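Local structure of hypoxanthine phosphoribosyltransferase (Bacillus anthracis, 4QYI) at residues I103-H111 and R136-E144; D152-I160 and N168-V176. The protein probably salvages purine bases by transferring the phosphoribosyl group of PRPP to hypoxanthine or guanine, giving IMP or GMP and pyrophosphate. One frame throughout, in Å; residues are numbered along the deposited sequence.

Contact 1: residues I103-H111 and R136-E144. With PO4 (phosphate ion), chain H.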
ATOM      1  N   ILE A 103      -8.609  -2.836  10.648  1.00 58.56           N
ATOM      2  CA  ILE A 103      -9.360  -3.185  11.850  1.00 60.83           C
ATOM      3  C   ILE A 103     -10.005  -2.010  12.531  1.00 58.75           C
ATOM      4  O   ILE A 103      -9.443  -0.918  12.554  1.00 57.61           O
ATOM      5  CB  ILE A 103      -8.418  -3.768  12.927  1.00 63.94           C
ATOM      6  CG1 ILE A 103      -7.731  -5.022  12.409  1.00 66.86           C
ATOM      7  CG2 ILE A 103      -9.184  -4.102  14.218  1.00 67.16           C
ATOM      8  CD1 ILE A 103      -6.565  -5.478  13.262  1.00 67.02           C
ATOM      9  N   ILE A 104     -11.190  -2.231  13.084  1.00 75.92           N
ATOM     10  CA  ILE A 104     -11.852  -1.216  13.860  1.00 73.13           C
ATOM     11  C   ILE A 104     -12.237  -1.931  15.132  1.00 73.65           C
ATOM     12  O   ILE A 104     -12.914  -2.946  15.074  1.00 76.17           O
ATOM     13  CB  ILE A 104     -13.130  -0.674  13.221  1.00 73.47           C
ATOM     14  CG1 ILE A 104     -12.828  -0.004  11.888  1.00 74.17           C
ATOM     15  CG2 ILE A 104     -13.786   0.326  14.160  1.00 72.37           C
ATOM     16  CD1 ILE A 104     -14.071   0.583  11.261  1.00 76.05           C
ATOM     17  N   ASP A 105     -11.770  -1.443  16.269  1.00 72.93           N
ATOM     18  CA  ASP A 105     -12.116  -2.055  17.552  1.00 74.05           C
ATOM     19  C   ASP A 105     -12.814  -1.060  18.482  1.00 73.07           C
ATOM     20  O   ASP A 105     -14.044  -1.072  18.601  1.00 75.52           O
ATOM     21  CB  ASP A 105     -10.924  -2.817  18.184  1.00 74.21           C
ATOM     22  CG  ASP A 105      -9.623  -2.022  18.221  1.00 74.56           C
ATOM     23  OD1 ASP A 105      -9.629  -0.783  18.363  1.00 72.76           O
ATOM     24  OD2 ASP A 105      -8.568  -2.682  18.158  1.00 76.03           O
ATOM     25  N   SER A 106     -12.065  -0.172  19.106  1.00 72.67           N
ATOM     26  CA  SER A 106     -12.693   0.794  19.981  1.00 74.66           C
ATOM     27  C   SER A 106     -13.399   1.862  19.146  1.00 75.59           C
ATOM     28  O   SER A 106     -14.382   2.470  19.603  1.00 76.64           O
ATOM     29  CB  SER A 106     -11.642   1.461  20.850  1.00 74.35           C
ATOM     30  OG  SER A 106     -10.866   2.336  20.065  1.00 72.38           O
ATOM     31  N   GLY A 107     -12.870   2.101  17.941  1.00 74.97           N
ATOM     32  CA  GLY A 107     -13.404   3.101  17.021  1.00 75.21           C
ATOM     33  C   GLY A 107     -13.025   4.527  17.369  1.00 75.24           C
ATOM     34  O   GLY A 107     -13.351   5.468  16.629  1.00 73.07           O
ATOM     35  N   LEU A 108     -12.300   4.679  18.475  1.00 75.83           N
ATOM     36  CA  LEU A 108     -11.895   5.993  18.961  1.00 74.75           C
ATOM     37  C   LEU A 108     -11.051   6.745  17.948  1.00 72.41           C
ATOM     38  O   LEU A 108     -11.285   7.911  17.675  1.00 73.99           O
ATOM     39  CB  LEU A 108     -11.133   5.838  20.289  1.00 75.74           C
ATOM     40  CG  LEU A 108     -11.974   5.329  21.471  1.00 78.24           C
ATOM     41  CD1 LEU A 108     -11.124   4.919  22.662  1.00 79.43           C
ATOM     42  CD2 LEU A 108     -12.990   6.378  21.895  1.00 81.17           C
ATOM     43  N   THR A 109     -10.065   6.065  17.386  1.00 71.76           N
ATOM     44  CA  THR A 109      -9.164   6.681  16.417  1.00 70.34           C
ATOM     45  C   THR A 109      -9.809   7.026  15.087  1.00 70.03           C
ATOM     46  O   THR A 109      -9.517   8.045  14.470  1.00 72.65           O
ATOM     47  CB  THR A 109      -7.944   5.779  16.187  1.00 70.05           C
ATOM     48  OG1 THR A 109      -7.176   5.749  17.396  1.00 72.12           O
ATOM     49  CG2 THR A 109      -7.073   6.308  15.068  1.00 69.84           C
ATOM     50  N   LEU A 110     -10.700   6.178  14.641  1.00 69.71           N
ATOM     51  CA  LEU A 110     -11.352   6.431  13.386  1.00 69.77           C
ATOM     52  C   LEU A 110     -12.390   7.552  13.535  1.00 67.91           C
ATOM     53  O   LEU A 110     -12.641   8.303  12.590  1.00 65.36           O
ATOM     54  CB  LEU A 110     -11.964   5.138  12.931  1.00 72.51           C
ATOM     55  CG  LEU A 110     -12.272   5.011  11.459  1.00 75.80           C
ATOM     56  CD1 LEU A 110     -11.034   5.268  10.593  1.00 77.79           C
ATOM     57  CD2 LEU A 110     -12.768   3.597  11.260  1.00 79.93           C
ATOM     58  N   HIS A 111     -12.962   7.685  14.732  1.00 68.76           N
ATOM     59  CA  HIS A 111     -13.913   8.767  15.007  1.00 70.62           C
ATOM     60  C   HIS A 111     -13.157  10.089  14.905  1.00 67.40           C
ATOM     61  O   HIS A 111     -13.653  11.063  14.345  1.00 66.21           O
ATOM     62  CB  HIS A 111     -14.516   8.602  16.406  1.00 75.41           C
ATOM     63  CG  HIS A 111     -15.546   9.631  16.754  1.00 81.91           C
ATOM     64  ND1 HIS A 111     -16.869   9.524  16.379  1.00 86.76           N
ATOM     65  CD2 HIS A 111     -15.453  10.775  17.474  1.00 86.14           C
ATOM     66  CE1 HIS A 111     -17.543  10.563  16.841  1.00 90.25           C
ATOM     67  NE2 HIS A 111     -16.708  11.335  17.514  1.00 90.79           N
ATOM     68  N   ARG A 136     -15.669  -4.255  21.243  1.00102.01           N
ATOM     69  CA  ARG A 136     -14.617  -3.426  21.806  1.00 96.50           C
ATOM     70  C   ARG A 136     -14.889  -1.929  21.659  1.00 96.12           C
ATOM     71  O   ARG A 136     -14.061  -1.113  22.071  1.00 95.30           O
ATOM     72  CB  ARG A 136     -13.279  -3.784  21.148  1.00 94.67           C
ATOM     73  CG  ARG A 136     -12.696  -5.142  21.530  1.00 96.96           C
ATOM     74  CD  ARG A 136     -11.880  -5.062  22.811  1.00100.46           C
ATOM     75  NE  ARG A 136     -10.813  -4.061  22.696  1.00100.61           N
ATOM     76  CZ  ARG A 136      -9.661  -4.233  22.047  1.00100.57           C
ATOM     77  NH1 ARG A 136      -9.399  -5.368  21.420  1.00104.28           N
ATOM     78  NH2 ARG A 136      -8.768  -3.250  22.001  1.00100.45           N
ATOM     79  N   ARG A 137     -16.032  -1.551  21.086  1.00101.83           N
ATOM     80  CA  ARG A 137     -16.354  -0.132  20.895  1.00 99.21           C
ATOM     81  C   ARG A 137     -16.401   0.700  22.167  1.00103.44           C
ATOM     82  O   ARG A 137     -17.006   0.314  23.168  1.00106.23           O
ATOM     83  CB  ARG A 137     -17.710   0.050  20.207  1.00 98.54           C
ATOM     84  CG  ARG A 137     -17.775  -0.324  18.744  1.00 95.33           C
ATOM     85  CD  ARG A 137     -16.854   0.541  17.904  1.00 92.37           C
ATOM     86  NE  ARG A 137     -17.167   0.380  16.489  1.00 92.07           N
ATOM     87  CZ  ARG A 137     -16.727  -0.610  15.725  1.00 87.19           C
ATOM     88  NH1 ARG A 137     -15.948  -1.566  16.228  1.00 85.26           N
ATOM     89  NH2 ARG A 137     -17.084  -0.640  14.449  1.00 87.23           N
ATOM     90  N   LYS A 138     -15.767   1.863  22.094  1.00102.87           N
ATOM     91  CA  LYS A 138     -15.766   2.829  23.180  1.00105.67           C
ATOM     92  C   LYS A 138     -16.450   4.092  22.695  1.00106.58           C
ATOM     93  O   LYS A 138     -16.606   5.056  23.435  1.00107.96           O
ATOM     94  CB  LYS A 138     -14.348   3.113  23.647  1.00106.67           C
ATOM     95  CG  LYS A 138     -13.748   1.923  24.368  1.00111.68           C
ATOM     96  CD  LYS A 138     -12.409   2.244  24.996  1.00116.37           C
ATOM     97  CE  LYS A 138     -11.965   1.112  25.912  1.00120.79           C
ATOM     98  NZ  LYS A 138     -10.688   1.426  26.601  1.00124.51           N
ATOM     99  N   VAL A 139     -16.870   4.078  21.436  1.00105.67           N
ATOM    100  CA  VAL A 139     -17.551   5.214  20.859  1.00105.29           C
ATOM    101  C   VAL A 139     -18.513   4.670  19.812  1.00105.83           C
ATOM    102  O   VAL A 139     -18.375   3.525  19.355  1.00106.44           O
ATOM    103  CB  VAL A 139     -16.555   6.226  20.248  1.00103.24           C
ATOM    104  CG1 VAL A 139     -15.886   5.656  19.001  1.00100.06           C
ATOM    105  CG2 VAL A 139     -17.248   7.543  19.936  1.00105.49           C
ATOM    106  N   ASP A 140     -19.500   5.481  19.458  1.00106.46           N
ATOM    107  CA  ASP A 140     -20.494   5.101  18.473  1.00107.09           C
ATOM    108  C   ASP A 140     -19.911   5.222  17.056  1.00104.41           C
ATOM    109  O   ASP A 140     -19.678   6.319  16.559  1.00105.39           O
ATOM    110  CB  ASP A 140     -21.717   6.006  18.657  1.00111.19           C
ATOM    111  CG  ASP A 140     -22.953   5.492  17.956  1.00113.26           C
ATOM    112  OD1 ASP A 140     -22.813   4.694  17.001  1.00113.16           O
ATOM    113  OD2 ASP A 140     -24.071   5.902  18.368  1.00114.15           O
ATOM    114  N   LEU A 141     -19.648   4.092  16.409  1.00102.31           N
ATOM    115  CA  LEU A 141     -19.127   4.118  15.051  1.00 98.95           C
ATOM    116  C   LEU A 141     -19.431   2.800  14.373  1.00 97.81           C
ATOM    117  O   LEU A 141     -18.879   1.748  14.709  1.00 96.85           O
ATOM    118  CB  LEU A 141     -17.624   4.434  15.010  1.00102.50           C
ATOM    119  CG  LEU A 141     -17.005   4.720  13.617  1.00 99.61           C
ATOM    120  CD1 LEU A 141     -15.795   5.648  13.663  1.00 97.69           C
ATOM    121  CD2 LEU A 141     -16.652   3.444  12.867  1.00 97.01           C
ATOM    122  N   THR A 142     -20.335   2.883  13.409  1.00 96.90           N
ATOM    123  CA  THR A 142     -20.737   1.740  12.637  1.00 93.37           C
ATOM    124  C   THR A 142     -20.130   1.923  11.257  1.00 86.20           C
ATOM    125  O   THR A 142     -20.360   2.938  10.589  1.00 86.54           O
ATOM    126  CB  THR A 142     -22.274   1.653  12.564  1.00 98.10           C
ATOM    127  OG1 THR A 142     -22.800   1.517  13.889  1.00101.42           O
ATOM    128  CG2 THR A 142     -22.726   0.458  11.745  1.00 98.68           C
ATOM    129  N   ALA A 143     -19.328   0.953  10.846  1.00 82.40           N
ATOM    130  CA  ALA A 143     -18.709   0.974   9.531  1.00 74.61           C
ATOM    131  C   ALA A 143     -19.747   0.511   8.531  1.00 72.72           C
ATOM    132  O   ALA A 143     -20.416  -0.521   8.744  1.00 79.38           O
ATOM    133  CB  ALA A 143     -17.500   0.056   9.505  1.00 73.80           C
ATOM    134  N   GLU A 144     -19.855   1.234   7.417  1.00 67.67           N
ATOM    135  CA  GLU A 144     -20.809   0.869   6.395  1.00 67.41           C
ATOM    136  C   GLU A 144     -20.417  -0.440   5.712  1.00 62.55           C
ATOM    137  O   GLU A 144     -21.276  -1.192   5.259  1.00 66.30           O
ATOM    138  CB  GLU A 144     -20.979   1.992   5.364  1.00 66.68           C
ATOM    139  CG  GLU A 144     -21.759   3.208   5.867  1.00 71.13           C
ATOM    140  CD  GLU A 144     -21.032   4.130   6.858  1.00 75.71           C
ATOM    141  OE1 GLU A 144     -19.790   4.069   7.067  1.00 76.14           O
ATOM    142  OE2 GLU A 144     -21.739   4.984   7.427  1.00 80.74           O
TER
HETATM  143  P   PO4 H 203      -9.822   2.253  15.838  0.80 63.41           P
HETATM  144  O1  PO4 H 203      -8.501   1.907  15.221  0.80 63.76           O
HETATM  145  O2  PO4 H 203     -10.557   0.979  16.159  0.80 65.38           O
HETATM  146  O3  PO4 H 203      -9.703   3.001  17.147  0.80 72.84           O
HETATM  147  O4  PO4 H 203     -10.577   3.123  14.889  0.80 54.94           O
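Ser106 and Arg137 bring the two backbones within 3.9 Å at their CA atoms, where the phosphate-binding loop between strand 103-104 and helix 108-118 lies against the irregular chain 136-144. Lys138 N points almost straight at Ser106 O (2.9 Å, 177°), in the carbonyl plane on a lone pair. Arg137 folds back at chi2 (-63°), which lets its NH1 reach Asp105 O at 3.1 Å while NE and NH2 grip Leu141 O side-on. Ile104 CG2 lies over one guanidinium face, toward its rim, 3.4 Å from Arg137 NH2. Asp105 and Arg136 stack their flat groups, a long charge pairing without a directed N-H; Arg136 has its closer partner in Asp152. Beyond Gly107, whose positive phi turns the chain into the helix, Val139 CG2 sits over the His111 ring, 4.2 Å from its centroid. The loop's inner side cradles a phosphate ion: Asp105 N (2.7 Å) and Gly107 N both donate to its O2, and Thr109 N to O3. This is the PRPP-motif loop of type I phosphoribosyltransferases, and the ion probably marks the 5'-phosphate site. Ile104 and Leu110 also pack on strand 124-129; strand 103-104 edges the main sheet, beside strand 131-132, whose Asp132 pairs with Arg137.

Contact 2: residues D152-I160 and N168-V176; sequences DEFIVGYGI and NLPFIASVV
Tyr158 N donates to Leu169 O at 2.8 Å, closing the end of a short antiparallel pairing just where the chain turns through Gly157-Ile160 in a type I' turn. Next along, Val156 and Ala173 form a hydrogen-bonded pair: Val156 N meets Ala173 O nearly along the C=O axis (3.0 Å), and Ala173 N returns a bond to Val156 O (2.9 Å). Gly157 CA comes within 3.3 Å of Phe171 O, a CA-H...O contact to a buried carbonyl that has no conventional hydrogen-bond partner in the model. On the face of Val156, its CG2 presses on Val175 CG1 at 3.5 Å, tighter than usual for two methyls, and meets Leu169 CD1 on another side. Ile172 packs on the turn: with CG1 anti to its carbonyl carbon (chi1 -68°), it carries CG1 to Tyr158 CB (3.9 Å) and CD1 to Ile160 CD1 (4.1 Å). Phe154 CB lies against Val175 CG2 farther out. Such a small antiparallel sheet fits the hood of the phosphoribosyltransferase fold. Strand 172-175 is its middle member, with strand 8-13 along its other edge; Tyr158 and Ile172 lean on Leu18 of helix 15-32, and Tyr158 also packs on helix 48-55, where its hydroxyl meets Asp53.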
ATOM      1  N   ASP A 152     -12.217 -10.843  20.023  1.00105.92           N
ATOM      2  CA  ASP A 152     -11.141 -10.025  20.565  1.00103.83           C
ATOM      3  C   ASP A 152      -9.871 -10.828  20.843  1.00103.93           C
ATOM      4  O   ASP A 152      -9.635 -11.296  21.964  1.00104.47           O
ATOM      5  CB  ASP A 152     -11.600  -9.328  21.843  1.00105.07           C
ATOM      6  CG  ASP A 152     -10.604  -8.296  22.324  1.00104.36           C
ATOM      7  OD1 ASP A 152      -9.722  -7.907  21.534  1.00101.27           O
ATOM      8  OD2 ASP A 152     -10.713  -7.847  23.475  1.00108.29           O
ATOM      9  N   GLU A 153      -9.072 -10.991  19.794  1.00101.34           N
ATOM     10  CA  GLU A 153      -7.821 -11.713  19.864  1.00100.56           C
ATOM     11  C   GLU A 153      -6.775 -11.069  18.943  1.00 93.79           C
ATOM     12  O   GLU A 153      -7.119 -10.300  18.046  1.00 85.28           O
ATOM     13  CB  GLU A 153      -8.087 -13.159  19.449  1.00106.70           C
ATOM     14  CG  GLU A 153      -6.871 -14.055  19.316  1.00113.43           C
ATOM     15  CD  GLU A 153      -7.253 -15.448  18.850  1.00116.41           C
ATOM     16  OE1 GLU A 153      -7.757 -15.564  17.708  1.00119.70           O
ATOM     17  OE2 GLU A 153      -7.032 -16.419  19.612  1.00120.96           O
ATOM     18  N   PHE A 154      -5.505 -11.387  19.174  1.00 92.79           N
ATOM     19  CA  PHE A 154      -4.397 -10.851  18.366  1.00 89.99           C
ATOM     20  C   PHE A 154      -4.320 -11.589  17.046  1.00 87.51           C
ATOM     21  O   PHE A 154      -4.306 -12.811  17.010  1.00 89.03           O
ATOM     22  CB  PHE A 154      -3.052 -10.968  19.092  1.00 93.01           C
ATOM     23  CG  PHE A 154      -3.013 -10.220  20.390  1.00 97.31           C
ATOM     24  CD1 PHE A 154      -3.178  -8.844  20.414  1.00 96.18           C
ATOM     25  CD2 PHE A 154      -2.804 -10.892  21.586  1.00101.38           C
ATOM     26  CE1 PHE A 154      -3.153  -8.154  21.614  1.00 99.76           C
ATOM     27  CE2 PHE A 154      -2.767 -10.207  22.787  1.00102.82           C
ATOM     28  CZ  PHE A 154      -2.944  -8.836  22.802  1.00102.56           C
ATOM     29  N   ILE A 155      -4.245 -10.846  15.952  1.00 80.85           N
ATOM     30  CA  ILE A 155      -4.187 -11.461  14.646  1.00 79.90           C
ATOM     31  C   ILE A 155      -3.086 -10.838  13.807  1.00 75.31           C
ATOM     32  O   ILE A 155      -2.655  -9.718  14.066  1.00 70.84           O
ATOM     33  CB  ILE A 155      -5.538 -11.298  13.912  1.00 81.18           C
ATOM     34  CG1 ILE A 155      -5.846  -9.805  13.601  1.00 80.66           C
ATOM     35  CG2 ILE A 155      -6.648 -11.975  14.719  1.00 84.69           C
ATOM     36  CD1 ILE A 155      -5.993  -8.892  14.803  1.00 85.68           C
ATOM     37  N   VAL A 156      -2.641 -11.576  12.794  1.00 72.85           N
ATOM     38  CA  VAL A 156      -1.605 -11.110  11.889  1.00 69.83           C
ATOM     39  C   VAL A 156      -1.920 -11.601  10.491  1.00 67.52           C
ATOM     40  O   VAL A 156      -2.789 -12.465  10.311  1.00 68.19           O
ATOM     41  CB  VAL A 156      -0.198 -11.629  12.289  1.00 71.00           C
ATOM     42  CG1 VAL A 156       0.206 -11.109  13.664  1.00 72.16           C
ATOM     43  CG2 VAL A 156      -0.143 -13.147  12.256  1.00 73.18           C
ATOM     44  N   GLY A 157      -1.218 -11.043   9.510  1.00 67.04           N
ATOM     45  CA  GLY A 157      -1.385 -11.417   8.105  1.00 67.31           C
ATOM     46  C   GLY A 157      -2.165 -10.420   7.252  1.00 65.85           C
ATOM     47  O   GLY A 157      -2.862  -9.540   7.772  1.00 64.71           O
ATOM     48  N   TYR A 158      -2.031 -10.552   5.932  1.00 63.27           N
ATOM     49  CA  TYR A 158      -2.769  -9.718   4.991  1.00 61.14           C
ATOM     50  C   TYR A 158      -2.622  -8.217   5.336  1.00 59.28           C
ATOM     51  O   TYR A 158      -3.602  -7.479   5.406  1.00 56.39           O
ATOM     52  CB  TYR A 158      -4.248 -10.170   4.980  1.00 62.53           C
ATOM     53  CG  TYR A 158      -5.061  -9.720   3.779  1.00 62.84           C
ATOM     54  CD1 TYR A 158      -4.943 -10.367   2.542  1.00 63.38           C
ATOM     55  CD2 TYR A 158      -5.986  -8.690   3.886  1.00 63.93           C
ATOM     56  CE1 TYR A 158      -5.689  -9.959   1.446  1.00 60.55           C
ATOM     57  CE2 TYR A 158      -6.748  -8.287   2.797  1.00 62.22           C
ATOM     58  CZ  TYR A 158      -6.596  -8.927   1.587  1.00 59.87           C
ATOM     59  OH  TYR A 158      -7.349  -8.494   0.521  1.00 59.38           O
ATOM     60  N   GLY A 159      -1.379  -7.792   5.541  1.00 58.62           N
ATOM     61  CA  GLY A 159      -1.067  -6.407   5.886  1.00 57.44           C
ATOM     62  C   GLY A 159      -0.950  -6.055   7.359  1.00 59.23           C
ATOM     63  O   GLY A 159      -0.301  -5.076   7.710  1.00 57.25           O
ATOM     64  N   ILE A 160      -1.530  -6.890   8.219  1.00 63.21           N
ATOM     65  CA  ILE A 160      -1.531  -6.701   9.668  1.00 64.53           C
ATOM     66  C   ILE A 160      -0.311  -7.366  10.310  1.00 68.08           C
ATOM     67  O   ILE A 160      -0.014  -8.557  10.089  1.00 65.85           O
ATOM     68  CB  ILE A 160      -2.813  -7.312  10.260  1.00 67.43           C
ATOM     69  CG1 ILE A 160      -4.011  -6.778   9.492  1.00 67.27           C
ATOM     70  CG2 ILE A 160      -2.952  -7.014  11.749  1.00 70.37           C
ATOM     71  CD1 ILE A 160      -5.319  -7.460   9.809  1.00 70.62           C
ATOM     72  N   ASN A 168       3.146 -10.077   5.483  1.00 64.30           N
ATOM     73  CA  ASN A 168       3.157 -10.724   4.191  1.00 65.46           C
ATOM     74  C   ASN A 168       2.414 -12.049   4.079  1.00 65.85           C
ATOM     75  O   ASN A 168       2.420 -12.646   3.012  1.00 64.26           O
ATOM     76  CB  ASN A 168       4.587 -10.929   3.725  1.00 67.18           C
ATOM     77  CG  ASN A 168       5.355 -11.857   4.622  1.00 69.21           C
ATOM     78  OD1 ASN A 168       5.188 -11.850   5.839  1.00 69.12           O
ATOM     79  ND2 ASN A 168       6.196 -12.676   4.024  1.00 73.13           N
ATOM     80  N   LEU A 169       1.766 -12.506   5.146  1.00 65.84           N
ATOM     81  CA  LEU A 169       0.986 -13.728   5.026  1.00 66.32           C
ATOM     82  C   LEU A 169      -0.219 -13.464   4.121  1.00 63.08           C
ATOM     83  O   LEU A 169      -0.843 -12.419   4.221  1.00 61.43           O
ATOM     84  CB  LEU A 169       0.479 -14.203   6.384  1.00 68.44           C
ATOM     85  CG  LEU A 169       1.540 -14.426   7.454  1.00 72.57           C
ATOM     86  CD1 LEU A 169       0.890 -14.914   8.737  1.00 74.74           C
ATOM     87  CD2 LEU A 169       2.596 -15.421   6.995  1.00 73.85           C
ATOM     88  N   PRO A 170      -0.558 -14.412   3.230  1.00 64.27           N
ATOM     89  CA  PRO A 170      -1.715 -14.203   2.360  1.00 61.39           C
ATOM     90  C   PRO A 170      -3.058 -14.520   3.018  1.00 61.79           C
ATOM     91  O   PRO A 170      -4.116 -14.377   2.389  1.00 61.16           O
ATOM     92  CB  PRO A 170      -1.446 -15.154   1.203  1.00 63.98           C
ATOM     93  CG  PRO A 170      -0.648 -16.263   1.809  1.00 66.64           C
ATOM     94  CD  PRO A 170       0.229 -15.597   2.834  1.00 66.11           C
ATOM     95  N   PHE A 171      -3.007 -14.927   4.283  1.00 62.69           N
ATOM     96  CA  PHE A 171      -4.182 -15.270   5.077  1.00 64.92           C
ATOM     97  C   PHE A 171      -4.055 -14.557   6.422  1.00 65.07           C
ATOM     98  O   PHE A 171      -3.013 -13.963   6.713  1.00 63.49           O
ATOM     99  CB  PHE A 171      -4.233 -16.802   5.299  1.00 68.88           C
ATOM    100  CG  PHE A 171      -2.962 -17.354   5.877  1.00 70.97           C
ATOM    101  CD1 PHE A 171      -2.733 -17.338   7.250  1.00 73.17           C
ATOM    102  CD2 PHE A 171      -1.981 -17.872   5.043  1.00 73.21           C
ATOM    103  CE1 PHE A 171      -1.545 -17.826   7.781  1.00 75.25           C
ATOM    104  CE2 PHE A 171      -0.805 -18.380   5.561  1.00 75.33           C
ATOM    105  CZ  PHE A 171      -0.580 -18.351   6.929  1.00 77.02           C
ATOM    106  N   ILE A 172      -5.114 -14.617   7.226  1.00 67.00           N
ATOM    107  CA  ILE A 172      -5.127 -14.039   8.562  1.00 70.65           C
ATOM    108  C   ILE A 172      -5.048 -15.178   9.578  1.00 74.34           C
ATOM    109  O   ILE A 172      -5.774 -16.169   9.481  1.00 77.48           O
ATOM    110  CB  ILE A 172      -6.352 -13.142   8.782  1.00 71.88           C
ATOM    111  CG1 ILE A 172      -6.191 -11.897   7.869  1.00 70.84           C
ATOM    112  CG2 ILE A 172      -6.481 -12.735  10.243  1.00 74.14           C
ATOM    113  CD1 ILE A 172      -7.121 -10.736   8.076  1.00 71.20           C
ATOM    114  N   ALA A 173      -4.151 -15.031  10.553  1.00 74.05           N
ATOM    115  CA  ALA A 173      -3.942 -16.052  11.567  1.00 78.65           C
ATOM    116  C   ALA A 173      -3.885 -15.527  12.980  1.00 79.24           C
ATOM    117  O   ALA A 173      -3.603 -14.358  13.206  1.00 78.58           O
ATOM    118  CB  ALA A 173      -2.635 -16.770  11.283  1.00 79.76           C
ATOM    119  N   SER A 174      -4.138 -16.426  13.923  1.00 84.20           N
ATOM    120  CA  SER A 174      -4.019 -16.126  15.332  1.00 87.13           C
ATOM    121  C   SER A 174      -2.553 -16.394  15.671  1.00 91.49           C
ATOM    122  O   SER A 174      -1.877 -17.146  14.967  1.00 89.44           O
ATOM    123  CB  SER A 174      -4.949 -17.016  16.167  1.00 89.59           C
ATOM    124  OG  SER A 174      -4.784 -18.389  15.856  1.00 92.70           O
ATOM    125  N   VAL A 175      -2.078 -15.753  16.733  1.00 96.61           N
ATOM    126  CA  VAL A 175      -0.718 -15.872  17.226  1.00100.57           C
ATOM    127  C   VAL A 175      -0.936 -16.022  18.740  1.00112.13           C
ATOM    128  O   VAL A 175      -1.971 -15.596  19.207  1.00117.03           O
ATOM    129  CB  VAL A 175       0.117 -14.596  16.996  1.00 96.48           C
ATOM    130  CG1 VAL A 175       0.259 -14.274  15.522  1.00 94.18           C
ATOM    131  CG2 VAL A 175      -0.503 -13.412  17.712  1.00 97.26           C
ATOM    132  N   VAL A 176      -0.023 -16.630  19.501  1.00113.97           N
ATOM    133  CA  VAL A 176      -0.169 -16.739  20.968  1.00115.40           C
ATOM    134  C   VAL A 176       1.149 -16.503  21.701  1.00114.96           C
ATOM    135  O   VAL A 176       2.201 -16.341  21.080  1.00113.99           O
ATOM    136  CB  VAL A 176      -0.716 -18.110  21.373  1.00118.44           C
ATOM    137  CG1 VAL A 176      -2.140 -18.273  20.868  1.00119.77           C
ATOM    138  CG2 VAL A 176       0.186 -19.213  20.844  1.00119.45           C
TER

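How the contacts relate
The two contacts show how chemistry follows position in one fold. Contact 1 belongs to the border of the large mixed sheet and is partly polar: loop amides hold an anion, and two arginines tie the chains together through carbonyls and carboxylates. Contact 2, about 20 Å away between centres, pairs strands of the separate three-stranded sheet and relies on backbone bonds with aliphatic packing. Both are partly buried, although contact 2 has the greater share of buried residues and contact 1 opens onto the phosphate site. They share no strand or helix, yet they touch: Arg136 NH1 forms a salt bridge with Asp152 OD1 (2.6 Å) between loops, while Ile103 CD1 packs against Ile155 CD1 (3.8 Å), joining the two sheets.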